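Local coordinates for putative methyltransferase protein (Bacteroides fragilis, PDB 5BP9) that probably transfers methyl groups from S-adenosylmethionine and is captured with S-adenosyl-L-homocysteine bound, at residues Glu94-Ala99 with Met264-Lys269; Leu134-Met139 with Ala147-Leu152; Gly172-Leu177 with Pro181-Lys186. All blocks are in the same frame, centred on the assembly; numbering follows the deposited sequence. Where two conformers were deposited one is given.

In the fold
Contacts 1 and 2 sit at the two ends of the mixed seven-stranded sheet, on its outermost strands 260-267 and 147-149. Their centres lie about 25 Å apart, on opposite sides of the chain's centre. Contact 3 packs helix 180-190 against the loop that follows strand 161-166, with its centre about 20 Å from that of contact 2 and about 21 Å from that of contact 1. Contacts 2 and 3 meet at the adenine of S-adenosyl-L-homocysteine, to which Asn151, Leu152 and Ile173 all contribute, and they also touch each other through Leu152 and Lys186. Contact 1 stays apart from the pocket: the side chain of Thr96 is about 14 Å from the ligand.

Contact 1. Residues Glu94-Ala99 with Met264-Lys269; sequences ERTALA and MIKEGK
Lys266 reaches from the sheet edge to Thr96 on helix 92-100. CB points at the helix, but with CG anti to the backbone N (chi1 -168°) the first step gains almost nothing, CG being still 4.9 Å from Thr96 OG1. CD closes that gap, lying 3.6 Å from Thr96 OG1. A bend at chi3 (-81°) then turns the end of the lysine across the threonine at a slant, where CE passes 4.1 Å from the methyl Thr96 CG2. At the tip, NZ donates a hydrogen bond of 2.9 Å to Thr96 OG1. The C-N...O angle at NZ, measured from CE, is about 111°, close to tetrahedral, as expected for an ammonium N-H aimed at the oxygen. NZ also lies 3.7 Å from Thr96 CG2, so both branches of the threonine are engaged.

The hydroxyl has a second role, because Thr96 OG1 is also hydrogen-bonded to the carbonyl of Leu92 one turn earlier in the same helix. Two partners therefore probably restrict its rotation. The other branch of Thr96, the methyl CG2, is 4.4 Å from Ile265 CG2, a loose apolar touch. The far end of Ile265 leads away from Thr96, and its side chain meets Met100 and Arg276.

Consecutive strand residues would normally face opposite sides of a sheet, yet Ile265 and Lys266 both point to the helix. The cause is a classic beta bulge, in which both residues face Leu274 of the antiparallel strand 272-279. The contact thus packs a helix on the bulged outer strand of the C-terminal hairpin that closes the class I methyltransferase sheet.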
loop_
_atom_site.group_PDB
_atom_site.type_symbol
_atom_site.label_atom_id
_atom_site.label_comp_id
_atom_site.label_asym_id
_atom_site.label_seq_id
_atom_site.Cartn_x
_atom_site.Cartn_y
_atom_site.Cartn_z
ATOM N N GLU A 94 -4.233 8.186 7.283
ATOM C CA GLU A 94 -4.433 8.411 5.859
ATOM C C GLU A 94 -4.847 9.851 5.578
ATOM O O GLU A 94 -4.309 10.482 4.660
ATOM C CB GLU A 94 -5.438 7.416 5.275
ATOM C CG GLU A 94 -4.945 5.973 5.372
ATOM C CD GLU A 94 -5.963 4.968 4.894
ATOM O OE1 GLU A 94 -6.883 5.350 4.150
ATOM O OE2 GLU A 94 -5.843 3.782 5.281
ATOM N N ARG A 95 -5.771 10.380 6.383
ATOM C CA ARG A 95 -6.186 11.774 6.246
ATOM C C ARG A 95 -4.991 12.705 6.406
ATOM O O ARG A 95 -4.848 13.689 5.663
ATOM C CB ARG A 95 -7.278 12.137 7.276
ATOM C CG ARG A 95 -8.580 11.377 7.130
ATOM C CD ARG A 95 -9.685 11.988 7.995
ATOM N NE ARG A 95 -9.323 12.132 9.417
ATOM C CZ ARG A 95 -9.617 11.273 10.404
ATOM N NH1 ARG A 95 -10.269 10.132 10.179
ATOM N NH2 ARG A 95 -9.237 11.553 11.648
ATOM N N THR A 96 -4.128 12.387 7.375
ATOM C CA THR A 96 -2.963 13.191 7.686
ATOM C C THR A 96 -2.025 13.213 6.482
ATOM O O THR A 96 -1.539 14.258 6.063
ATOM C CB THR A 96 -2.227 12.640 8.935
ATOM O OG1 THR A 96 -3.120 12.675 10.065
ATOM C CG2 THR A 96 -0.964 13.452 9.236
ATOM N N ALA A 97 -1.785 12.041 5.913
ATOM C CA ALA A 97 -0.942 11.947 4.731
ATOM C C ALA A 97 -1.475 12.698 3.508
ATOM O O ALA A 97 -0.713 13.396 2.859
ATOM C CB ALA A 97 -0.685 10.479 4.399
ATOM N N LEU A 98 -2.763 12.559 3.190
ATOM C CA LEU A 98 -3.337 13.263 2.053
ATOM C C LEU A 98 -3.225 14.769 2.169
ATOM O O LEU A 98 -2.886 15.433 1.199
ATOM C CB LEU A 98 -4.805 12.864 1.803
ATOM C CG LEU A 98 -5.094 11.394 1.510
ATOM C CD1 LEU A 98 -6.522 11.252 1.015
ATOM C CD2 LEU A 98 -4.112 10.759 0.529
ATOM N N ALA A 99 -3.461 15.299 3.371
ATOM C CA ALA A 99 -3.351 16.737 3.603
ATOM C C ALA A 99 -1.931 17.277 3.406
ATOM O O ALA A 99 -1.750 18.446 2.999
ATOM C CB ALA A 99 -3.880 17.062 4.989
HETATM N N MSE A 264 9.167 10.103 12.221
HETATM C CA MSE A 264 7.845 9.817 12.750
HETATM C C MSE A 264 7.003 11.057 12.607
HETATM O O MSE A 264 7.389 12.119 13.122
HETATM C CB MSE A 264 8.041 9.472 14.231
HETATM C CG MSE A 264 6.754 9.384 15.025
HETATM SE SE MSE A 264 5.700 7.957 14.218
HETATM C CE MSE A 264 6.681 6.462 15.023
ATOM N N ILE A 265 5.865 10.965 11.905
ATOM C CA ILE A 265 4.941 12.114 11.716
ATOM C C ILE A 265 3.759 12.051 12.684
ATOM O O ILE A 265 3.395 13.065 13.303
ATOM C CB ILE A 265 4.407 12.180 10.254
ATOM C CG1 ILE A 265 5.564 12.357 9.258
ATOM C CG2 ILE A 265 3.355 13.275 10.063
ATOM C CD1 ILE A 265 6.453 13.574 9.448
ATOM N N LYS A 266 3.134 10.876 12.797
ATOM C CA LYS A 266 1.999 10.703 13.689
ATOM C C LYS A 266 1.805 9.260 14.137
ATOM O O LYS A 266 1.982 8.324 13.350
ATOM C CB LYS A 266 0.722 11.171 12.994
ATOM C CG LYS A 266 -0.470 11.304 13.946
ATOM C CD LYS A 266 -1.640 12.004 13.293
ATOM C CE LYS A 266 -1.482 13.513 13.291
ATOM N NZ LYS A 266 -2.567 14.163 12.504
ATOM N N GLU A 267 1.381 9.088 15.392
ATOM C CA GLU A 267 0.974 7.781 15.909
ATOM C C GLU A 267 -0.540 7.670 15.993
ATOM O O GLU A 267 -1.227 8.630 16.333
ATOM C CB GLU A 267 1.564 7.557 17.289
ATOM C CG GLU A 267 3.071 7.601 17.280
ATOM C CD GLU A 267 3.681 7.071 18.556
ATOM O OE1 GLU A 267 3.989 7.889 19.445
ATOM O OE2 GLU A 267 3.839 5.838 18.664
ATOM N N GLY A 268 -1.040 6.468 15.704
ATOM C CA GLY A 268 -2.428 6.104 15.915
ATOM C C GLY A 268 -2.510 5.444 17.276
ATOM O O GLY A 268 -1.528 5.432 18.037
ATOM N N LYS A 269 -3.671 4.871 17.566
ATOM C CA LYS A 269 -3.955 4.271 18.868
ATOM C C LYS A 269 -3.906 2.733 18.867
ATOM O O LYS A 269 -4.279 2.103 19.866
ATOM C CB LYS A 269 -5.327 4.768 19.357
ATOM C CG LYS A 269 -5.379 6.273 19.595
ATOM C CD LYS A 269 -6.724 6.721 20.151
ATOM C CE LYS A 269 -6.767 8.229 20.368
ATOM N NZ LYS A 269 -5.974 8.666 21.553
#

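Contact 2. Residues Leu134-Met139 with Ala147-Leu152; sequences LSVEVM and ARQVNL. With SAH (S-adenosyl-L-homocysteine), chain D.
Asn151 and Leu152 hold the Watson-Crick edge of the ligand adenine. Leu152 N donates to SAH N1 over 3.1 Å in a nearly straight bond (174°), whereas the bond from SAH N6 to Asn151 OD1, at 2.9 Å, is bent and weak. The Asn151 amide stands at about 76° to the base, with OD1 about 1.2 Å off the adenine plane. Val150 O lies off that same face, 3.7 Å from SAH C2, and Ile173 covers the opposite face. The amide is itself held by Phe153 N on OD1 and by Ser41 O on ND2.

At the other end of segment 147-152, helix 134-139 packs almost antiparallel to strand 147-149. With CG1 of Val136 anti to the backbone N (chi1 170°), both methyls face the strand: CG2 lies 3.6 Å from Arg148 O, while CG1 lies 4.0 Å from both Ala147 O and Gln149 N. One turn on, Met139 CB meets Ala147 CB at 3.8 Å. The Gln149 amide instead sends NE2 to Ile131 O.

Apolar packing thus joins helix and strand within a beta-alpha-beta unit, while the loop beyond offers a backbone N-H to N1 and a side-chain oxygen to N6. This is consistent with selection of adenine, probably resting mostly on the straight N1 bond.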
loop_
_atom_site.group_PDB
_atom_site.type_symbol
_atom_site.label_atom_id
_atom_site.label_comp_id
_atom_site.label_asym_id
_atom_site.label_seq_id
_atom_site.Cartn_x
_atom_site.Cartn_y
_atom_site.Cartn_z
ATOM N N LEU A 134 -8.625 -5.276 -12.599
ATOM C CA LEU A 134 -9.994 -4.885 -12.320
ATOM C C LEU A 134 -10.053 -3.630 -11.431
ATOM O O LEU A 134 -10.983 -2.817 -11.554
ATOM C CB LEU A 134 -10.778 -6.061 -11.721
ATOM C CG LEU A 134 -11.065 -7.202 -12.698
ATOM C CD1 LEU A 134 -11.492 -8.476 -11.990
ATOM C CD2 LEU A 134 -12.104 -6.765 -13.719
ATOM N N SER A 135 -9.064 -3.452 -10.547
ATOM C CA SER A 135 -8.968 -2.234 -9.757
ATOM C C SER A 135 -8.702 -1.035 -10.650
ATOM O O SER A 135 -9.341 0.003 -10.490
ATOM C CB SER A 135 -7.896 -2.361 -8.687
ATOM O OG SER A 135 -8.199 -3.409 -7.770
ATOM N N VAL A 136 -7.783 -1.185 -11.595
ATOM C CA VAL A 136 -7.493 -0.110 -12.546
ATOM C C VAL A 136 -8.715 0.237 -13.407
ATOM O O VAL A 136 -8.999 1.441 -13.622
ATOM C CB VAL A 136 -6.227 -0.428 -13.369
ATOM C CG1 VAL A 136 -6.031 0.548 -14.526
ATOM C CG2 VAL A 136 -4.997 -0.472 -12.458
ATOM N N GLU A 137 -9.471 -0.790 -13.829
ATOM C CA GLU A 137 -10.743 -0.585 -14.556
ATOM C C GLU A 137 -11.653 0.326 -13.775
ATOM O O GLU A 137 -12.152 1.311 -14.296
ATOM C CB GLU A 137 -11.491 -1.927 -14.774
ATOM C CG GLU A 137 -12.998 -1.840 -15.074
ATOM C CD GLU A 137 -13.638 -3.198 -15.333
ATOM O OE1 GLU A 137 -14.728 -3.441 -14.756
ATOM O OE2 GLU A 137 -13.033 -3.995 -16.100
ATOM N N VAL A 138 -11.887 -0.036 -12.523
ATOM C CA VAL A 138 -12.771 0.719 -11.654
ATOM C C VAL A 138 -12.290 2.136 -11.439
ATOM O O VAL A 138 -13.088 3.067 -11.532
ATOM C CB VAL A 138 -13.026 -0.024 -10.322
ATOM C CG1 VAL A 138 -13.707 0.862 -9.263
ATOM C CG2 VAL A 138 -13.857 -1.272 -10.608
HETATM N N MSE A 139 -11.002 2.310 -11.154
HETATM C CA MSE A 139 -10.446 3.642 -11.015
HETATM C C MSE A 139 -10.758 4.499 -12.218
HETATM O O MSE A 139 -11.157 5.664 -12.061
HETATM C CB MSE A 139 -8.919 3.650 -10.805
HETATM C CG MSE A 139 -8.611 3.145 -9.408
HETATM SE SE MSE A 139 -6.776 3.599 -8.909
HETATM C CE MSE A 139 -6.027 1.896 -9.487
ATOM N N ALA A 147 -4.782 6.573 -14.008
ATOM C CA ALA A 147 -4.683 5.245 -13.373
ATOM C C ALA A 147 -4.036 4.276 -14.354
ATOM O O ALA A 147 -4.513 4.138 -15.484
ATOM C CB ALA A 147 -6.053 4.733 -12.985
ATOM N N ARG A 148 -2.990 3.568 -13.899
ATOM C CA ARG A 148 -2.197 2.660 -14.717
ATOM C C ARG A 148 -2.016 1.324 -14.027
ATOM O O ARG A 148 -1.865 1.259 -12.788
ATOM C CB ARG A 148 -0.812 3.236 -14.972
ATOM C CG ARG A 148 -0.799 4.598 -15.645
ATOM C CD ARG A 148 0.608 5.185 -15.549
ATOM N NE ARG A 148 1.537 4.377 -16.300
ATOM C CZ ARG A 148 2.805 4.710 -16.519
ATOM N NH1 ARG A 148 3.310 5.837 -16.005
ATOM N NH2 ARG A 148 3.571 3.891 -17.232
ATOM N N GLN A 149 -2.040 0.258 -14.827
ATOM C CA GLN A 149 -1.732 -1.086 -14.348
ATOM C C GLN A 149 -0.232 -1.326 -14.536
ATOM O O GLN A 149 0.236 -1.659 -15.627
ATOM C CB GLN A 149 -2.553 -2.168 -15.059
ATOM C CG GLN A 149 -2.443 -3.513 -14.355
ATOM C CD GLN A 149 -2.928 -4.667 -15.169
ATOM O OE1 GLN A 149 -3.205 -4.547 -16.367
ATOM N NE2 GLN A 149 -2.989 -5.815 -14.541
ATOM N N VAL A 150 0.494 -1.114 -13.440
ATOM C CA VAL A 150 1.923 -1.316 -13.450
ATOM C C VAL A 150 2.401 -1.610 -12.026
ATOM O O VAL A 150 1.834 -1.149 -11.034
ATOM C CB VAL A 150 2.648 -0.127 -14.121
ATOM C CG1 VAL A 150 2.450 1.142 -13.302
ATOM C CG2 VAL A 150 4.131 -0.444 -14.372
ATOM N N ASN A 151 3.410 -2.470 -11.980
ATOM C CA ASN A 151 4.070 -2.857 -10.732
ATOM C C ASN A 151 5.083 -1.767 -10.371
ATOM O O ASN A 151 5.906 -1.402 -11.207
ATOM C CB ASN A 151 4.781 -4.200 -10.927
ATOM C CG ASN A 151 5.255 -4.826 -9.626
ATOM O OD1 ASN A 151 5.884 -4.171 -8.798
ATOM N ND2 ASN A 151 4.984 -6.112 -9.459
ATOM N N LEU A 152 5.038 -1.266 -9.125
ATOM C CA LEU A 152 5.984 -0.274 -8.644
ATOM C C LEU A 152 7.437 -0.600 -9.000
ATOM O O LEU A 152 8.216 0.302 -9.325
ATOM C CB LEU A 152 5.846 -0.159 -7.106
ATOM C CG LEU A 152 6.825 0.773 -6.379
ATOM C CD1 LEU A 152 6.553 2.211 -6.762
ATOM C CD2 LEU A 152 6.732 0.588 -4.876
HETATM N N SAH D . -4.277 1.819 -1.179
HETATM C CA SAH D . -5.591 1.077 -1.291
HETATM C CB SAH D . -5.447 -0.447 -1.425
HETATM C CG SAH D . -4.586 -1.137 -0.367
HETATM S SD SAH D . -4.454 -2.870 -0.704
HETATM C C SAH D . -6.467 1.371 -0.105
HETATM O O SAH D . -6.057 2.050 0.831
HETATM O OXT SAH D . -7.621 0.955 -0.017
HETATM C "C5'" SAH D . -2.881 -2.967 -1.520
HETATM C "C4'" SAH D . -2.975 -2.690 -3.016
HETATM O "O4'" SAH D . -1.638 -2.707 -3.557
HETATM C "C3'" SAH D . -3.772 -3.696 -3.844
HETATM O "O3'" SAH D . -4.745 -3.001 -4.657
HETATM C "C2'" SAH D . -2.714 -4.422 -4.669
HETATM O "O2'" SAH D . -3.158 -4.957 -5.900
HETATM C "C1'" SAH D . -1.649 -3.363 -4.834
HETATM N N9 SAH D . -0.278 -3.816 -5.114
HETATM C C8 SAH D . 0.351 -4.862 -4.553
HETATM N N7 SAH D . 1.586 -5.008 -4.931
HETATM C C5 SAH D . 1.796 -3.954 -5.798
HETATM C C6 SAH D . 2.902 -3.535 -6.552
HETATM N N6 SAH D . 4.088 -4.167 -6.529
HETATM N N1 SAH D . 2.769 -2.428 -7.334
HETATM C C2 SAH D . 1.575 -1.797 -7.362
HETATM N N3 SAH D . 0.461 -2.112 -6.679
HETATM C C4 SAH D . 0.624 -3.212 -5.917
#

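Contact 3. Residues Gly172-Leu177 with Pro181-Lys186; sequences GIIGRL and PLFFRK. With SAH (S-adenosyl-L-homocysteine), chain D.
Ile174 CD1 sits over one face of the Phe183 ring, 3.6 Å from its centroid and only 10° off the ring normal, a well-centred CH-pi contact. The isoleucine arm crosses the phenylalanine at about a right angle, and Ile174 CG1 also comes within 3.7 Å of Phe183 CD1. CB of Phe183 already points to the loop, and with CG anti to the backbone N (chi1 171°) the ring continues that way. The backbone oxygen Leu177 O makes a lesser touch, 4.2 Å from Pro181 CD.

In the next shell, Met199 of strand 195-202 borders both Ile174 and Phe183, and Leu244 flanks Ile174. The loop is held by Gly175 N, which bonds to Gly172 O at 2.9 Å, and by Asn179 ND2 on Ile174 O. Gly175 itself turns with a positive phi (84°).

On the ligand side of this short 3-10 segment, Ile173 lies over the adenine in the conformer given, with CD1 3.7 Å from SAH C4; a second conformer was also modelled. The packing therefore ties helix 180-190 to the loop after strand 161-166 that lines the adenine pocket of this Rossmann-like class I methyltransferase fold.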
loop_
_atom_site.group_PDB
_atom_site.type_symbol
_atom_site.label_atom_id
_atom_site.label_comp_id
_atom_site.label_asym_id
_atom_site.label_seq_id
_atom_site.Cartn_x
_atom_site.Cartn_y
_atom_site.Cartn_z
ATOM N N GLY A 172 3.451 -2.860 3.069
ATOM C CA GLY A 172 3.072 -4.169 2.612
ATOM C C GLY A 172 3.703 -4.640 1.340
ATOM O O GLY A 172 4.233 -5.760 1.273
ATOM N N ILE A 173 3.678 -3.753 0.340
ATOM C CA ILE A 173 4.169 -3.976 -1.022
ATOM C C ILE A 173 5.633 -4.423 -1.063
ATOM O O ILE A 173 6.064 -5.134 -1.974
ATOM C CB ILE A 173 3.889 -2.700 -1.860
ATOM C CG1 ILE A 173 2.402 -2.710 -2.258
ATOM C CG2 ILE A 173 4.688 -2.634 -3.157
ATOM C CD1 ILE A 173 1.906 -1.452 -2.929
ATOM N N ILE A 174 6.401 -3.955 -0.079
ATOM C CA ILE A 174 7.838 -4.317 0.014
ATOM C C ILE A 174 8.015 -5.833 0.263
ATOM O O ILE A 174 9.005 -6.447 -0.189
ATOM C CB ILE A 174 8.591 -3.460 1.060
ATOM C CG1 ILE A 174 8.479 -1.972 0.692
ATOM C CG2 ILE A 174 10.072 -3.888 1.171
ATOM C CD1 ILE A 174 8.869 -1.049 1.798
ATOM N N GLY A 175 7.066 -6.437 0.978
ATOM C CA GLY A 175 6.993 -7.894 1.143
ATOM C C GLY A 175 7.853 -8.468 2.249
ATOM O O GLY A 175 7.353 -9.147 3.153
ATOM N N ARG A 176 9.160 -8.217 2.156
ATOM C CA ARG A 176 10.142 -8.773 3.084
ATOM C C ARG A 176 11.287 -7.777 3.278
ATOM O O ARG A 176 11.562 -6.956 2.420
ATOM C CB ARG A 176 10.670 -10.124 2.561
ATOM C CG ARG A 176 9.586 -11.201 2.437
ATOM C CD ARG A 176 10.092 -12.595 2.080
ATOM N NE ARG A 176 11.101 -13.081 3.014
ATOM C CZ ARG A 176 10.846 -13.676 4.178
ATOM N NH1 ARG A 176 9.597 -13.885 4.592
ATOM N NH2 ARG A 176 11.860 -14.065 4.934
ATOM N N LEU A 177 11.933 -7.846 4.431
ATOM C CA LEU A 177 13.065 -6.953 4.713
ATOM C C LEU A 177 14.197 -7.094 3.697
ATOM O O LEU A 177 14.871 -6.118 3.410
ATOM C CB LEU A 177 13.610 -7.170 6.139
ATOM C CG LEU A 177 12.634 -6.853 7.273
ATOM C CD1 LEU A 177 13.335 -7.190 8.574
ATOM C CD2 LEU A 177 12.185 -5.396 7.235
ATOM N N PRO A 181 16.663 -2.950 0.071
ATOM C CA PRO A 181 17.574 -2.269 -0.869
ATOM C C PRO A 181 16.907 -1.987 -2.241
ATOM O O PRO A 181 17.030 -0.875 -2.767
ATOM C CB PRO A 181 18.782 -3.212 -0.937
ATOM C CG PRO A 181 18.758 -3.935 0.383
ATOM C CD PRO A 181 17.304 -4.147 0.664
ATOM N N LEU A 182 16.183 -2.963 -2.794
ATOM C CA LEU A 182 15.466 -2.772 -4.061
ATOM C C LEU A 182 14.473 -1.638 -3.939
ATOM O O LEU A 182 14.372 -0.791 -4.827
ATOM C CB LEU A 182 14.727 -4.057 -4.455
ATOM C CG LEU A 182 13.842 -4.021 -5.707
ATOM C CD1 LEU A 182 14.684 -4.061 -6.974
ATOM C CD2 LEU A 182 12.851 -5.177 -5.678
ATOM N N PHE A 183 13.728 -1.635 -2.831
ATOM C CA PHE A 183 12.740 -0.589 -2.606
ATOM C C PHE A 183 13.383 0.808 -2.630
ATOM O O PHE A 183 12.907 1.705 -3.332
ATOM C CB PHE A 183 12.009 -0.849 -1.281
ATOM C CG PHE A 183 11.121 0.286 -0.866
ATOM C CD1 PHE A 183 9.981 0.581 -1.603
ATOM C CD2 PHE A 183 11.447 1.090 0.200
ATOM C CE1 PHE A 183 9.187 1.666 -1.266
ATOM C CE2 PHE A 183 10.630 2.155 0.572
ATOM C CZ PHE A 183 9.510 2.469 -0.176
ATOM N N PHE A 184 14.454 0.999 -1.848
ATOM C CA PHE A 184 15.078 2.306 -1.776
ATOM C C PHE A 184 15.774 2.702 -3.076
ATOM O O PHE A 184 15.789 3.877 -3.430
ATOM C CB PHE A 184 15.989 2.407 -0.557
ATOM C CG PHE A 184 15.210 2.561 0.729
ATOM C CD1 PHE A 184 14.426 3.700 0.926
ATOM C CD2 PHE A 184 15.222 1.595 1.724
ATOM C CE1 PHE A 184 13.674 3.864 2.090
ATOM C CE2 PHE A 184 14.509 1.778 2.898
ATOM C CZ PHE A 184 13.710 2.897 3.080
ATOM N N ARG A 185 16.291 1.723 -3.823
ATOM C CA ARG A 185 16.811 2.014 -5.168
ATOM C C ARG A 185 15.717 2.546 -6.078
ATOM O O ARG A 185 15.942 3.510 -6.808
ATOM C CB ARG A 185 17.470 0.808 -5.821
ATOM C CG ARG A 185 18.833 0.477 -5.255
ATOM C CD ARG A 185 19.591 -0.500 -6.146
ATOM N NE ARG A 185 18.993 -1.839 -6.232
ATOM C CZ ARG A 185 19.164 -2.841 -5.364
ATOM N NH1 ARG A 185 19.894 -2.695 -4.270
ATOM N NH2 ARG A 185 18.580 -4.015 -5.595
ATOM N N LYS A 186 14.535 1.944 -6.015
ATOM C CA LYS A 186 13.431 2.412 -6.838
ATOM C C LYS A 186 12.984 3.810 -6.400
ATOM O O LYS A 186 12.687 4.674 -7.229
ATOM C CB LYS A 186 12.253 1.429 -6.794
ATOM C CG LYS A 186 11.121 1.764 -7.755
ATOM C CD LYS A 186 11.505 1.356 -9.172
ATOM C CE LYS A 186 10.700 2.086 -10.209
ATOM N NZ LYS A 186 11.034 1.579 -11.566
HETATM N N SAH D . -4.277 1.819 -1.179
HETATM C CA SAH D . -5.591 1.077 -1.291
HETATM C CB SAH D . -5.447 -0.447 -1.425
HETATM C CG SAH D . -4.586 -1.137 -0.367
HETATM S SD SAH D . -4.454 -2.870 -0.704
HETATM C C SAH D . -6.467 1.371 -0.105
HETATM O O SAH D . -6.057 2.050 0.831
HETATM O OXT SAH D . -7.621 0.955 -0.017
HETATM C "C5'" SAH D . -2.881 -2.967 -1.520
HETATM C "C4'" SAH D . -2.975 -2.690 -3.016
HETATM O "O4'" SAH D . -1.638 -2.707 -3.557
HETATM C "C3'" SAH D . -3.772 -3.696 -3.844
HETATM O "O3'" SAH D . -4.745 -3.001 -4.657
HETATM C "C2'" SAH D . -2.714 -4.422 -4.669
HETATM O "O2'" SAH D . -3.158 -4.957 -5.900
HETATM C "C1'" SAH D . -1.649 -3.363 -4.834
HETATM N N9 SAH D . -0.278 -3.816 -5.114
HETATM C C8 SAH D . 0.351 -4.862 -4.553
HETATM N N7 SAH D . 1.586 -5.008 -4.931
HETATM C C5 SAH D . 1.796 -3.954 -5.798
HETATM C C6 SAH D . 2.902 -3.535 -6.552
HETATM N N6 SAH D . 4.088 -4.167 -6.529
HETATM N N1 SAH D . 2.769 -2.428 -7.334
HETATM C C2 SAH D . 1.575 -1.797 -7.362
HETATM N N3 SAH D . 0.461 -2.112 -6.679
HETATM C C4 SAH D . 0.624 -3.212 -5.917
#